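Local atomic coordinates of SIR4-interacting protein SIF2 (Saccharomyces cerevisiae, PDB entry 1R5M), a protein that antagonizes telomeric silencing in yeast and belongs to the Set3C corepressor complex, its C-terminal domain being an eight-bladed WD40 propeller. Residues N143-H148 and T162-M167; T173-V178 and D218-P223; G352-Y357 and F398-N403. All blocks are in the same frame, centred on the assembly; numbering follows the deposited sequence.

Contact 1 (N143-H148 and T162-M167); sequences NVLNFH and THIISM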
ATOM      1  N   ASN A 143     -13.920   8.715  15.999  1.00 10.47           N
ATOM      2  CA  ASN A 143     -14.175  10.012  15.390  1.00 11.28           C
ATOM      3  C   ASN A 143     -14.655   9.814  13.959  1.00 11.51           C
ATOM      4  O   ASN A 143     -14.370   8.790  13.341  1.00 11.09           O
ATOM      5  CB  ASN A 143     -12.863  10.806  15.373  1.00 12.04           C
ATOM      6  CG  ASN A 143     -13.065  12.298  15.537  1.00 14.85           C
ATOM      7  OD1 ASN A 143     -14.155  12.823  15.323  1.00 15.62           O
ATOM      8  ND2 ASN A 143     -11.994  12.997  15.909  1.00 17.40           N
ATOM      9  N   VAL A 144     -15.394  10.790  13.441  1.00 11.46           N
ATOM     10  CA  VAL A 144     -15.865  10.735  12.063  1.00 11.77           C
ATOM     11  C   VAL A 144     -15.246  11.944  11.380  1.00 13.01           C
ATOM     12  O   VAL A 144     -15.450  13.079  11.815  1.00 14.22           O
ATOM     13  CB  VAL A 144     -17.403  10.813  11.975  1.00 11.09           C
ATOM     14  CG1 VAL A 144     -17.843  10.784  10.515  1.00 12.64           C
ATOM     15  CG2 VAL A 144     -18.024   9.653  12.732  1.00 11.41           C
ATOM     16  N   LEU A 145     -14.471  11.689  10.329  1.00 12.04           N
ATOM     17  CA  LEU A 145     -13.778  12.731   9.574  1.00 12.91           C
ATOM     18  C   LEU A 145     -14.352  12.817   8.166  1.00 13.67           C
ATOM     19  O   LEU A 145     -13.907  12.111   7.257  1.00 14.87           O
ATOM     20  CB  LEU A 145     -12.280  12.410   9.514  1.00 13.89           C
ATOM     21  CG  LEU A 145     -11.442  12.655  10.780  1.00 15.61           C
ATOM     22  CD1 LEU A 145     -12.032  11.936  11.978  1.00 17.39           C
ATOM     23  CD2 LEU A 145     -10.016  12.185  10.528  1.00 16.06           C
ATOM     24  N   ASN A 146     -15.322  13.704   7.980  1.00 12.85           N
ATOM     25  CA  ASN A 146     -15.977  13.832   6.686  1.00 13.54           C
ATOM     26  C   ASN A 146     -15.740  15.162   5.978  1.00 14.68           C
ATOM     27  O   ASN A 146     -16.191  16.212   6.435  1.00 18.35           O
ATOM     28  CB  ASN A 146     -17.477  13.590   6.867  1.00 14.39           C
ATOM     29  CG  ASN A 146     -18.184  13.336   5.558  1.00 18.05           C
ATOM     30  OD1 ASN A 146     -17.702  12.571   4.723  1.00 17.99           O
ATOM     31  ND2 ASN A 146     -19.339  13.967   5.374  1.00 18.22           N
ATOM     32  N   PHE A 147     -15.023  15.106   4.860  1.00 13.57           N
ATOM     33  CA  PHE A 147     -14.739  16.296   4.069  1.00 13.39           C
ATOM     34  C   PHE A 147     -14.604  15.917   2.594  1.00 13.94           C
ATOM     35  O   PHE A 147     -15.076  16.637   1.714  1.00 14.03           O
ATOM     36  CB  PHE A 147     -13.458  16.980   4.554  1.00 15.08           C
ATOM     37  CG  PHE A 147     -13.298  18.383   4.046  1.00 19.03           C
ATOM     38  CD1 PHE A 147     -14.139  19.398   4.498  1.00 19.47           C
ATOM     39  CD2 PHE A 147     -12.329  18.689   3.100  1.00 21.56           C
ATOM     40  CE1 PHE A 147     -14.015  20.697   4.013  1.00 22.94           C
ATOM     41  CE2 PHE A 147     -12.196  19.988   2.608  1.00 23.57           C
ATOM     42  CZ  PHE A 147     -13.041  20.993   3.066  1.00 23.21           C
ATOM     43  N   HIS A 148     -13.956  14.786   2.325  1.00 12.33           N
ATOM     44  CA  HIS A 148     -13.794  14.314   0.951  1.00 12.02           C
ATOM     45  C   HIS A 148     -15.162  13.985   0.366  1.00 11.76           C
ATOM     46  O   HIS A 148     -16.069  13.586   1.091  1.00 12.60           O
ATOM     47  CB  HIS A 148     -12.953  13.036   0.911  1.00 11.32           C
ATOM     48  CG  HIS A 148     -11.509  13.238   1.242  1.00 11.59           C
ATOM     49  ND1 HIS A 148     -10.593  13.713   0.326  1.00 11.20           N
ATOM     50  CD2 HIS A 148     -10.815  12.997   2.380  1.00 11.32           C
ATOM     51  CE1 HIS A 148      -9.396  13.751   0.887  1.00 11.97           C
ATOM     52  NE2 HIS A 148      -9.505  13.322   2.132  1.00 12.24           N
ATOM     53  N   THR A 162      -0.802  11.374  15.586  1.00 14.98           N
ATOM     54  CA  THR A 162      -1.620  12.544  15.873  1.00 16.55           C
ATOM     55  C   THR A 162      -2.212  13.180  14.618  1.00 15.37           C
ATOM     56  O   THR A 162      -3.184  13.928  14.696  1.00 16.92           O
ATOM     57  CB  THR A 162      -0.806  13.616  16.622  1.00 17.40           C
ATOM     58  OG1 THR A 162       0.348  13.973  15.850  1.00 19.89           O
ATOM     59  CG2 THR A 162      -0.354  13.088  17.979  1.00 19.72           C
ATOM     60  N   HIS A 163      -1.623  12.885  13.464  1.00 13.97           N
ATOM     61  CA  HIS A 163      -2.100  13.451  12.209  1.00 11.57           C
ATOM     62  C   HIS A 163      -2.135  12.417  11.104  1.00 11.35           C
ATOM     63  O   HIS A 163      -1.388  11.442  11.126  1.00 11.49           O
ATOM     64  CB  HIS A 163      -1.185  14.582  11.728  1.00 13.29           C
ATOM     65  CG  HIS A 163      -1.103  15.745  12.665  1.00 15.09           C
ATOM     66  ND1 HIS A 163      -0.368  15.713  13.830  1.00 17.84           N
ATOM     67  CD2 HIS A 163      -1.663  16.975  12.607  1.00 17.44           C
ATOM     68  CE1 HIS A 163      -0.477  16.875  14.448  1.00 17.96           C
ATOM     69  NE2 HIS A 163      -1.258  17.659  13.727  1.00 17.83           N
ATOM     70  N   ILE A 164      -3.016  12.635  10.136  1.00 10.68           N
ATOM     71  CA  ILE A 164      -3.084  11.758   8.978  1.00 10.20           C
ATOM     72  C   ILE A 164      -3.247  12.636   7.752  1.00  9.94           C
ATOM     73  O   ILE A 164      -3.684  13.788   7.846  1.00 10.34           O
ATOM     74  CB  ILE A 164      -4.289  10.770   8.993  1.00 10.13           C
ATOM     75  CG1 ILE A 164      -5.612  11.535   9.023  1.00 11.20           C
ATOM     76  CG2 ILE A 164      -4.171   9.812  10.164  1.00 10.80           C
ATOM     77  CD1 ILE A 164      -6.820  10.661   8.684  1.00 12.33           C
ATOM     78  N   ILE A 165      -2.851  12.093   6.609  1.00  9.49           N
ATOM     79  CA  ILE A 165      -3.018  12.769   5.332  1.00 10.22           C
ATOM     80  C   ILE A 165      -3.921  11.818   4.571  1.00 10.53           C
ATOM     81  O   ILE A 165      -3.680  10.609   4.564  1.00 11.13           O
ATOM     82  CB  ILE A 165      -1.712  12.880   4.536  1.00 13.18           C
ATOM     83  CG1 ILE A 165      -0.690  13.704   5.307  1.00 17.80           C
ATOM     84  CG2 ILE A 165      -1.991  13.513   3.176  1.00 15.85           C
ATOM     85  CD1 ILE A 165       0.710  13.496   4.806  1.00 20.92           C
ATOM     86  N   SER A 166      -4.970  12.343   3.955  1.00 10.27           N
ATOM     87  CA  SER A 166      -5.869  11.501   3.177  1.00  9.55           C
ATOM     88  C   SER A 166      -6.025  12.123   1.801  1.00  9.98           C
ATOM     89  O   SER A 166      -6.018  13.345   1.658  1.00 11.11           O
ATOM     90  CB  SER A 166      -7.238  11.376   3.859  1.00  8.55           C
ATOM     91  OG  SER A 166      -7.830  12.646   4.075  1.00  9.68           O
ATOM     92  N   MET A 167      -6.136  11.280   0.785  1.00  9.48           N
ATOM     93  CA  MET A 167      -6.304  11.776  -0.573  1.00  9.59           C
ATOM     94  C   MET A 167      -7.345  10.934  -1.284  1.00  9.80           C
ATOM     95  O   MET A 167      -7.407   9.720  -1.090  1.00 11.14           O
ATOM     96  CB  MET A 167      -4.980  11.719  -1.344  1.00 12.39           C
ATOM     97  CG  MET A 167      -5.059  12.364  -2.728  1.00 13.00           C
ATOM     98  SD  MET A 167      -3.452  12.530  -3.524  1.00 15.73           S
ATOM     99  CE  MET A 167      -3.134  10.829  -3.861  1.00  9.73           C
TER

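Contact 2 (T173-V178 and D218-P223); sequences TILWNV and DKFVIP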
ATOM      1  N   THR A 173      -6.577  16.525  -1.319  1.00 12.26           N
ATOM      2  CA  THR A 173      -5.747  15.998  -0.246  1.00 12.44           C
ATOM      3  C   THR A 173      -5.976  16.802   1.021  1.00 12.44           C
ATOM      4  O   THR A 173      -5.956  18.032   0.999  1.00 13.11           O
ATOM      5  CB  THR A 173      -4.268  16.052  -0.649  1.00 14.24           C
ATOM      6  OG1 THR A 173      -4.098  15.354  -1.889  1.00 16.93           O
ATOM      7  CG2 THR A 173      -3.396  15.402   0.411  1.00 13.83           C
ATOM      8  N   ILE A 174      -6.186  16.097   2.128  1.00 11.65           N
ATOM      9  CA  ILE A 174      -6.460  16.747   3.401  1.00 10.95           C
ATOM     10  C   ILE A 174      -5.497  16.350   4.511  1.00 10.79           C
ATOM     11  O   ILE A 174      -5.158  15.176   4.652  1.00 10.64           O
ATOM     12  CB  ILE A 174      -7.889  16.398   3.886  1.00 11.22           C
ATOM     13  CG1 ILE A 174      -8.917  16.776   2.818  1.00 13.08           C
ATOM     14  CG2 ILE A 174      -8.179  17.093   5.208  1.00 11.74           C
ATOM     15  CD1 ILE A 174      -8.959  18.249   2.490  1.00 16.46           C
ATOM     16  N   LEU A 175      -5.066  17.342   5.288  1.00 10.70           N
ATOM     17  CA  LEU A 175      -4.199  17.123   6.440  1.00 10.85           C
ATOM     18  C   LEU A 175      -5.137  17.253   7.634  1.00 11.00           C
ATOM     19  O   LEU A 175      -5.767  18.296   7.821  1.00 11.41           O
ATOM     20  CB  LEU A 175      -3.110  18.196   6.527  1.00 11.74           C
ATOM     21  CG  LEU A 175      -2.401  18.281   7.882  1.00 11.82           C
ATOM     22  CD1 LEU A 175      -1.634  16.993   8.162  1.00 13.17           C
ATOM     23  CD2 LEU A 175      -1.459  19.482   7.881  1.00 14.06           C
ATOM     24  N   TRP A 176      -5.246  16.191   8.423  1.00  9.49           N
ATOM     25  CA  TRP A 176      -6.133  16.188   9.581  1.00 10.31           C
ATOM     26  C   TRP A 176      -5.416  16.078  10.908  1.00 11.53           C
ATOM     27  O   TRP A 176      -4.348  15.481  11.002  1.00 11.19           O
ATOM     28  CB  TRP A 176      -7.074  14.976   9.574  1.00 10.26           C
ATOM     29  CG  TRP A 176      -7.925  14.747   8.377  1.00  9.63           C
ATOM     30  CD1 TRP A 176      -7.566  14.124   7.214  1.00 11.09           C
ATOM     31  CD2 TRP A 176      -9.313  15.052   8.259  1.00  9.99           C
ATOM     32  NE1 TRP A 176      -8.653  14.015   6.382  1.00 10.37           N
ATOM     33  CE2 TRP A 176      -9.741  14.579   6.999  1.00 11.10           C
ATOM     34  CE3 TRP A 176     -10.244  15.678   9.102  1.00 10.70           C
ATOM     35  CZ2 TRP A 176     -11.062  14.713   6.558  1.00 10.95           C
ATOM     36  CZ3 TRP A 176     -11.557  15.811   8.662  1.00 11.27           C
ATOM     37  CH2 TRP A 176     -11.952  15.329   7.401  1.00 11.91           C
ATOM     38  N   ASN A 177      -6.019  16.669  11.935  1.00 11.64           N
ATOM     39  CA  ASN A 177      -5.530  16.472  13.287  1.00 12.44           C
ATOM     40  C   ASN A 177      -6.512  15.328  13.548  1.00 13.03           C
ATOM     41  O   ASN A 177      -7.715  15.554  13.694  1.00 13.23           O
ATOM     42  CB  ASN A 177      -5.846  17.651  14.199  1.00 13.43           C
ATOM     43  CG  ASN A 177      -5.584  17.327  15.653  1.00 16.12           C
ATOM     44  OD1 ASN A 177      -5.902  16.232  16.112  1.00 14.23           O
ATOM     45  ND2 ASN A 177      -5.009  18.275  16.388  1.00 20.97           N
ATOM     46  N   VAL A 178      -6.012  14.098  13.551  1.00 14.52           N
ATOM     47  CA  VAL A 178      -6.865  12.928  13.704  1.00 16.52           C
ATOM     48  C   VAL A 178      -7.558  12.781  15.055  1.00 17.62           C
ATOM     49  O   VAL A 178      -8.621  12.163  15.152  1.00 18.77           O
ATOM     50  CB  VAL A 178      -6.066  11.636  13.370  1.00 18.90           C
ATOM     51  CG1 VAL A 178      -5.225  11.207  14.560  1.00 20.13           C
ATOM     52  CG2 VAL A 178      -7.015  10.536  12.929  1.00 21.04           C
ATOM     53  N   ASP A 218       6.480  16.269  10.950  1.00 19.99           N
ATOM     54  CA  ASP A 218       5.638  17.389  10.543  1.00 20.00           C
ATOM     55  C   ASP A 218       5.811  17.802   9.084  1.00 18.15           C
ATOM     56  O   ASP A 218       5.514  18.936   8.720  1.00 17.29           O
ATOM     57  CB  ASP A 218       5.933  18.593  11.442  1.00 22.41           C
ATOM     58  CG  ASP A 218       7.324  19.155  11.218  1.00 25.48           C
ATOM     59  OD1 ASP A 218       8.247  18.364  10.918  1.00 25.15           O
ATOM     60  OD2 ASP A 218       7.498  20.386  11.350  1.00 28.05           O
ATOM     61  N   LYS A 219       6.293  16.889   8.247  1.00 16.37           N
ATOM     62  CA  LYS A 219       6.489  17.198   6.834  1.00 14.85           C
ATOM     63  C   LYS A 219       5.950  16.046   6.002  1.00 12.91           C
ATOM     64  O   LYS A 219       6.030  14.889   6.412  1.00 12.96           O
ATOM     65  CB  LYS A 219       7.974  17.403   6.527  1.00 16.70           C
ATOM     66  CG  LYS A 219       8.648  18.466   7.385  1.00 19.18           C
ATOM     67  CD  LYS A 219      10.135  18.548   7.075  1.00 22.45           C
ATOM     68  CE  LYS A 219      10.852  19.491   8.037  1.00 23.12           C
ATOM     69  NZ  LYS A 219      10.747  19.026   9.449  1.00 25.31           N
ATOM     70  N   PHE A 220       5.402  16.365   4.837  1.00 12.43           N
ATOM     71  CA  PHE A 220       4.839  15.338   3.975  1.00 12.21           C
ATOM     72  C   PHE A 220       4.909  15.716   2.503  1.00 12.78           C
ATOM     73  O   PHE A 220       5.174  16.868   2.155  1.00 13.15           O
ATOM     74  CB  PHE A 220       3.389  15.063   4.390  1.00 13.28           C
ATOM     75  CG  PHE A 220       2.504  16.286   4.383  1.00 11.98           C
ATOM     76  CD1 PHE A 220       1.778  16.632   3.248  1.00 13.48           C
ATOM     77  CD2 PHE A 220       2.396  17.088   5.515  1.00 14.21           C
ATOM     78  CE1 PHE A 220       0.952  17.755   3.241  1.00 14.32           C
ATOM     79  CE2 PHE A 220       1.574  18.214   5.519  1.00 14.87           C
ATOM     80  CZ  PHE A 220       0.850  18.549   4.379  1.00 14.70           C
ATOM     81  N   VAL A 221       4.680  14.733   1.636  1.00 11.60           N
ATOM     82  CA  VAL A 221       4.716  14.958   0.198  1.00 11.92           C
ATOM     83  C   VAL A 221       3.449  14.448  -0.480  1.00 12.02           C
ATOM     84  O   VAL A 221       2.871  13.438  -0.069  1.00 11.87           O
ATOM     85  CB  VAL A 221       5.940  14.267  -0.454  1.00 10.68           C
ATOM     86  CG1 VAL A 221       7.235  14.903   0.041  1.00 13.07           C
ATOM     87  CG2 VAL A 221       5.925  12.776  -0.139  1.00 11.44           C
ATOM     88  N   ILE A 222       3.010  15.166  -1.509  1.00 13.07           N
ATOM     89  CA  ILE A 222       1.821  14.784  -2.257  1.00 14.16           C
ATOM     90  C   ILE A 222       2.036  15.080  -3.740  1.00 14.57           C
ATOM     91  O   ILE A 222       2.807  15.969  -4.102  1.00 15.94           O
ATOM     92  CB  ILE A 222       0.558  15.540  -1.766  1.00 16.92           C
ATOM     93  CG1 ILE A 222       0.645  17.018  -2.137  1.00 17.37           C
ATOM     94  CG2 ILE A 222       0.415  15.395  -0.253  1.00 16.14           C
ATOM     95  CD1 ILE A 222      -0.600  17.807  -1.759  1.00 20.00           C
ATOM     96  N   PRO A 223       1.366  14.325  -4.620  1.00 14.35           N
ATOM     97  CA  PRO A 223       1.505  14.531  -6.063  1.00 15.15           C
ATOM     98  C   PRO A 223       1.048  15.918  -6.498  1.00 16.02           C
ATOM     99  O   PRO A 223       0.015  16.412  -6.044  1.00 16.09           O
ATOM    100  CB  PRO A 223       0.622  13.435  -6.655  1.00 15.37           C
ATOM    101  CG  PRO A 223       0.663  12.360  -5.619  1.00 16.21           C
ATOM    102  CD  PRO A 223       0.525  13.150  -4.339  1.00 14.29           C
TER

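Contact 3 (G352-Y357 and F398-N403); sequences GQVNVY and FDLSWN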
ATOM      1  N   GLY A 352      -4.560 -14.170 -11.638  1.00 14.55           N
ATOM      2  CA  GLY A 352      -4.992 -14.697 -10.352  1.00 13.89           C
ATOM      3  C   GLY A 352      -3.940 -15.452  -9.561  1.00 12.11           C
ATOM      4  O   GLY A 352      -4.233 -16.023  -8.507  1.00 12.54           O
ATOM      5  N   GLN A 353      -2.709 -15.467 -10.056  1.00 11.80           N
ATOM      6  CA  GLN A 353      -1.647 -16.164  -9.346  1.00 11.84           C
ATOM      7  C   GLN A 353      -0.845 -15.212  -8.475  1.00 12.30           C
ATOM      8  O   GLN A 353      -0.579 -14.069  -8.856  1.00 12.66           O
ATOM      9  CB  GLN A 353      -0.698 -16.862 -10.322  1.00 13.01           C
ATOM     10  CG  GLN A 353       0.404 -17.655  -9.621  1.00 13.97           C
ATOM     11  CD  GLN A 353       1.131 -18.610 -10.547  1.00 15.69           C
ATOM     12  OE1 GLN A 353       0.506 -19.315 -11.340  1.00 17.32           O
ATOM     13  NE2 GLN A 353       2.457 -18.655 -10.435  1.00 16.02           N
ATOM     14  N   VAL A 354      -0.473 -15.693  -7.295  1.00 11.19           N
ATOM     15  CA  VAL A 354       0.340 -14.915  -6.374  1.00 10.93           C
ATOM     16  C   VAL A 354       1.705 -15.575  -6.319  1.00 11.29           C
ATOM     17  O   VAL A 354       1.810 -16.780  -6.085  1.00 12.40           O
ATOM     18  CB  VAL A 354      -0.233 -14.915  -4.940  1.00 10.66           C
ATOM     19  CG1 VAL A 354       0.727 -14.188  -3.996  1.00 12.40           C
ATOM     20  CG2 VAL A 354      -1.596 -14.249  -4.919  1.00 12.72           C
ATOM     21  N   ASN A 355       2.748 -14.789  -6.560  1.00 10.09           N
ATOM     22  CA  ASN A 355       4.109 -15.300  -6.488  1.00 10.94           C
ATOM     23  C   ASN A 355       4.791 -14.621  -5.318  1.00 11.37           C
ATOM     24  O   ASN A 355       4.638 -13.415  -5.116  1.00 11.56           O
ATOM     25  CB  ASN A 355       4.903 -14.975  -7.761  1.00 10.72           C
ATOM     26  CG  ASN A 355       4.770 -16.041  -8.836  1.00 12.07           C
ATOM     27  OD1 ASN A 355       5.384 -15.934  -9.900  1.00 14.27           O
ATOM     28  ND2 ASN A 355       3.979 -17.069  -8.565  1.00 10.30           N
ATOM     29  N   VAL A 356       5.521 -15.399  -4.531  1.00 10.73           N
ATOM     30  CA  VAL A 356       6.275 -14.846  -3.420  1.00 10.82           C
ATOM     31  C   VAL A 356       7.734 -15.040  -3.807  1.00 10.97           C
ATOM     32  O   VAL A 356       8.175 -16.163  -4.065  1.00 11.12           O
ATOM     33  CB  VAL A 356       5.990 -15.577  -2.095  1.00 11.38           C
ATOM     34  CG1 VAL A 356       6.825 -14.966  -0.974  1.00 11.80           C
ATOM     35  CG2 VAL A 356       4.512 -15.472  -1.751  1.00 11.63           C
ATOM     36  N   TYR A 357       8.467 -13.935  -3.881  1.00  9.88           N
ATOM     37  CA  TYR A 357       9.881 -13.962  -4.242  1.00 11.23           C
ATOM     38  C   TYR A 357      10.760 -13.855  -3.005  1.00 12.40           C
ATOM     39  O   TYR A 357      10.429 -13.153  -2.048  1.00 12.43           O
ATOM     40  CB  TYR A 357      10.183 -12.822  -5.218  1.00 11.71           C
ATOM     41  CG  TYR A 357       9.544 -13.039  -6.567  1.00 11.61           C
ATOM     42  CD1 TYR A 357      10.131 -13.885  -7.508  1.00 12.73           C
ATOM     43  CD2 TYR A 357       8.316 -12.455  -6.882  1.00 12.98           C
ATOM     44  CE1 TYR A 357       9.508 -14.149  -8.727  1.00 13.54           C
ATOM     45  CE2 TYR A 357       7.687 -12.711  -8.096  1.00 14.02           C
ATOM     46  CZ  TYR A 357       8.287 -13.561  -9.013  1.00 14.79           C
ATOM     47  OH  TYR A 357       7.657 -13.841 -10.203  1.00 16.85           O
ATOM     48  N   PHE A 398      -7.090  -8.091  -6.635  1.00 12.09           N
ATOM     49  CA  PHE A 398      -6.911  -6.638  -6.611  1.00 13.48           C
ATOM     50  C   PHE A 398      -5.988  -6.148  -5.502  1.00 12.97           C
ATOM     51  O   PHE A 398      -5.448  -5.038  -5.572  1.00 13.18           O
ATOM     52  CB  PHE A 398      -8.267  -5.946  -6.433  1.00 16.25           C
ATOM     53  CG  PHE A 398      -9.106  -5.888  -7.680  1.00 16.34           C
ATOM     54  CD1 PHE A 398     -10.376  -5.321  -7.638  1.00 17.56           C
ATOM     55  CD2 PHE A 398      -8.627  -6.368  -8.896  1.00 17.58           C
ATOM     56  CE1 PHE A 398     -11.158  -5.228  -8.784  1.00 18.93           C
ATOM     57  CE2 PHE A 398      -9.403  -6.280 -10.053  1.00 18.11           C
ATOM     58  CZ  PHE A 398     -10.670  -5.708  -9.995  1.00 17.54           C
ATOM     59  N   ASP A 399      -5.811  -6.967  -4.475  1.00 10.99           N
ATOM     60  CA  ASP A 399      -4.988  -6.563  -3.349  1.00 11.39           C
ATOM     61  C   ASP A 399      -4.490  -7.758  -2.553  1.00 11.05           C
ATOM     62  O   ASP A 399      -5.079  -8.839  -2.593  1.00 11.14           O
ATOM     63  CB  ASP A 399      -5.817  -5.645  -2.435  1.00 12.73           C
ATOM     64  CG  ASP A 399      -5.064  -5.212  -1.190  1.00 13.33           C
ATOM     65  OD1 ASP A 399      -5.429  -5.645  -0.073  1.00 12.91           O
ATOM     66  OD2 ASP A 399      -4.101  -4.432  -1.330  1.00 15.76           O
ATOM     67  N   LEU A 400      -3.384  -7.559  -1.850  1.00  9.75           N
ATOM     68  CA  LEU A 400      -2.837  -8.593  -0.991  1.00 10.94           C
ATOM     69  C   LEU A 400      -2.144  -7.888   0.165  1.00 10.16           C
ATOM     70  O   LEU A 400      -1.736  -6.730   0.040  1.00 10.75           O
ATOM     71  CB  LEU A 400      -1.869  -9.507  -1.758  1.00 17.23           C
ATOM     72  CG  LEU A 400      -0.535  -9.024  -2.319  1.00 18.75           C
ATOM     73  CD1 LEU A 400       0.125 -10.182  -3.075  1.00 17.00           C
ATOM     74  CD2 LEU A 400      -0.749  -7.845  -3.255  1.00 20.62           C
ATOM     75  N   SER A 401      -2.047  -8.565   1.301  1.00  9.38           N
ATOM     76  CA  SER A 401      -1.406  -7.972   2.467  1.00  9.18           C
ATOM     77  C   SER A 401      -0.755  -9.029   3.342  1.00 10.04           C
ATOM     78  O   SER A 401      -1.284 -10.131   3.499  1.00  9.49           O
ATOM     79  CB  SER A 401      -2.439  -7.196   3.285  1.00 12.33           C
ATOM     80  OG  SER A 401      -3.452  -8.060   3.765  1.00 17.65           O
ATOM     81  N   TRP A 402       0.399  -8.676   3.906  1.00  8.41           N
ATOM     82  CA  TRP A 402       1.161  -9.558   4.791  1.00  9.37           C
ATOM     83  C   TRP A 402       0.842  -9.306   6.257  1.00 10.37           C
ATOM     84  O   TRP A 402       0.678  -8.152   6.666  1.00 10.98           O
ATOM     85  CB  TRP A 402       2.660  -9.291   4.686  1.00  9.25           C
ATOM     86  CG  TRP A 402       3.365  -9.679   3.440  1.00  9.27           C
ATOM     87  CD1 TRP A 402       3.610  -8.889   2.351  1.00  9.08           C
ATOM     88  CD2 TRP A 402       4.053 -10.908   3.208  1.00  9.09           C
ATOM     89  NE1 TRP A 402       4.423  -9.552   1.460  1.00  9.34           N
ATOM     90  CE2 TRP A 402       4.708 -10.794   1.964  1.00  9.49           C
ATOM     91  CE3 TRP A 402       4.184 -12.097   3.939  1.00  9.72           C
ATOM     92  CZ2 TRP A 402       5.487 -11.824   1.433  1.00 10.24           C
ATOM     93  CZ3 TRP A 402       4.961 -13.123   3.411  1.00  9.42           C
ATOM     94  CH2 TRP A 402       5.601 -12.979   2.171  1.00  9.43           C
ATOM     95  N   ASN A 403       0.791 -10.363   7.064  1.00 10.39           N
ATOM     96  CA  ASN A 403       0.594 -10.137   8.490  1.00 10.65           C
ATOM     97  C   ASN A 403       1.997  -9.756   8.981  1.00 11.21           C
ATOM     98  O   ASN A 403       2.984  -9.955   8.264  1.00 11.18           O
ATOM     99  CB  ASN A 403      -0.003 -11.373   9.195  1.00 10.13           C
ATOM    100  CG  ASN A 403       0.996 -12.487   9.449  1.00 10.60           C
ATOM    101  OD1 ASN A 403       1.940 -12.701   8.692  1.00 10.62           O
ATOM    102  ND2 ASN A 403       0.758 -13.233  10.525  1.00 11.85           N
TER

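Contact 1 (N143-H148 and T162-M167)
H148 meets S166 at the edge of its imidazole: H148 NE2 lies 2.7 Å from S166 OG, with the hydroxyl in the ring plane and a bond angle of 159°; either partner could be the donor. The ring comes this close because CG stands anti to the carbonyl carbon (chi1 -70°), which carries the imidazole across to the strand 163-168. H148 CE1 also rests 3.9 Å from M167 CA, packing the ring against the backbone. Closer to the start of 143-148, two aliphatic ends touch tip to tip, L145 CD2 and I164 CD1, 4.0 Å apart. Both are buried branched chains, suited to the apolar boundary between one sheet and the next.

Further out, both polar ends have second partners. H148 ND1 is hydrogen-bonded to D168 OD2, and S166 OG also accepts a hydrogen bond from the indole NE1 of W176; serine fits because it is small and its hydroxyl can serve two neighbours at once. A phenylalanine here would probably leave D168 without its imidazole mate and S166 with one bond fewer. The chain D168, H148, S166, W176 is the structural tetrad of a WD40 blade, here tying the loop that opens the WD 3 repeat to the two middle strands of the blade, 163-168 and 173-177.

Contact 2 (T173-V178 and D218-P223)
T173 and L175 pack against I222 and F220 in an apolar contact between adjacent blades of the WD40 propeller. The strand 173-177 belongs to the WD 3 repeat, and the strand 219-223 to WD 4. The two are not paired as in a sheet: T173 CA and I222 CA are 7.9 Å apart, and L175 CA and F220 CA 9.5 Å, so only side chains bridge the gap. All four side chains leave their backbones toward the facing blade, whereas I174 points away from it; this alternation lets one strand serve two surfaces.

At one end two methyls meet tip to tip, T173 CG2 and I222 CG2, 3.9 Å apart. Threonine suits the spot because its two branches do different work: CG2, anti to the backbone N, faces the neighbouring blade, while OG1 is hydrogen-bonded to N171 O. The wider end is filled by longer groups. L175 has CG likewise anti to the backbone N (chi1 164°), and its CD2 meets the F220 ring obliquely. I165, from the strand next to 173-177, also touches both T173 and F220, and W214 stacks edge-to-face with F220 from within WD 4, so the phenyl group is buried among apolar neighbours. Beyond this core, K219 NZ is salt-bridged to D218 OD1 at 3.0 Å and to D216 as well. Within 218-223, I222 CG2 lies at the edge of the F220 ring, in its plane, while the ring's CE2 is 4.0 Å from L175 CD2.

Contact 3 (G352-Y357 and F398-N403)
V356 and W402 make one of the two apolar contacts here, V354 and L400 the other. V356 CG1 sits at the edge of the indole, near its plane, 3.9 Å from W402 CH2 and slightly farther from CZ2. The two backbones stand well apart at this point, with V356 CA and W402 CA 11.0 Å from each other, and a side chain as long as tryptophan's is what spans the distance. Although the bond leaving W402 CA does not aim at the other segment, its six-membered ring comes nearer. Where the backbones approach, at 8.9 Å between V354 CA and L400 CA, smaller groups suffice: V354 CG1 and L400 CD1 are 4.2 Å apart, and the two side chains run alongside each other, pointing opposite ways. Both valines turn CG1 anti to the backbone N (chi1 175° in V354), so the same branch does the touching in each; beta-branched residues are natural choices for such an extended strand.

The polar bonds lie to the sides of this apolar seam. N355, directed away from 398-403, makes a weak hydrogen bond from ND2 to V354 O at 3.3 Å. The indole NE1 of W402 is hydrogen-bonded to R337 O, which helps to set the ring's position, and the side chain of R337 forms a salt bridge with D399. On the WD 1 side, D399 OD1 is hydrogen-bonded to S51 N and S401 OG to S51 OG.

The backbone contributes a classic beta bulge, F398 and D399 both facing A412. Taken together this is a blade-to-blade interface of a WD40 propeller, where a strand of WD 7 packs against the innermost strand of WD 8, the last blade, which the N-terminal strand 37-44 completes beside 419-422.

Contacts 1 and 2 are neighbours, their centres 9 Å apart, because 163-168 and 173-177 are adjacent strands of the WD 3 blade. S166 is the shared residue: a probable hydrogen bond of 2.8 Å runs from I174 N to S166 O, and M167 packs on T173 close by. Contact 1 ties the end of the preceding blade's strand 141-145 and the WD 3 loop to the blade; contact 2 joins it to the following one. Contact 3 lies across the propeller, on the opposite side of the chain's centre, with its centre 28 Å from that of contact 1 and 29 Å from that of contact 2. It touches neither, and repeats the blade-to-blade packing between WD 7 and WD 8.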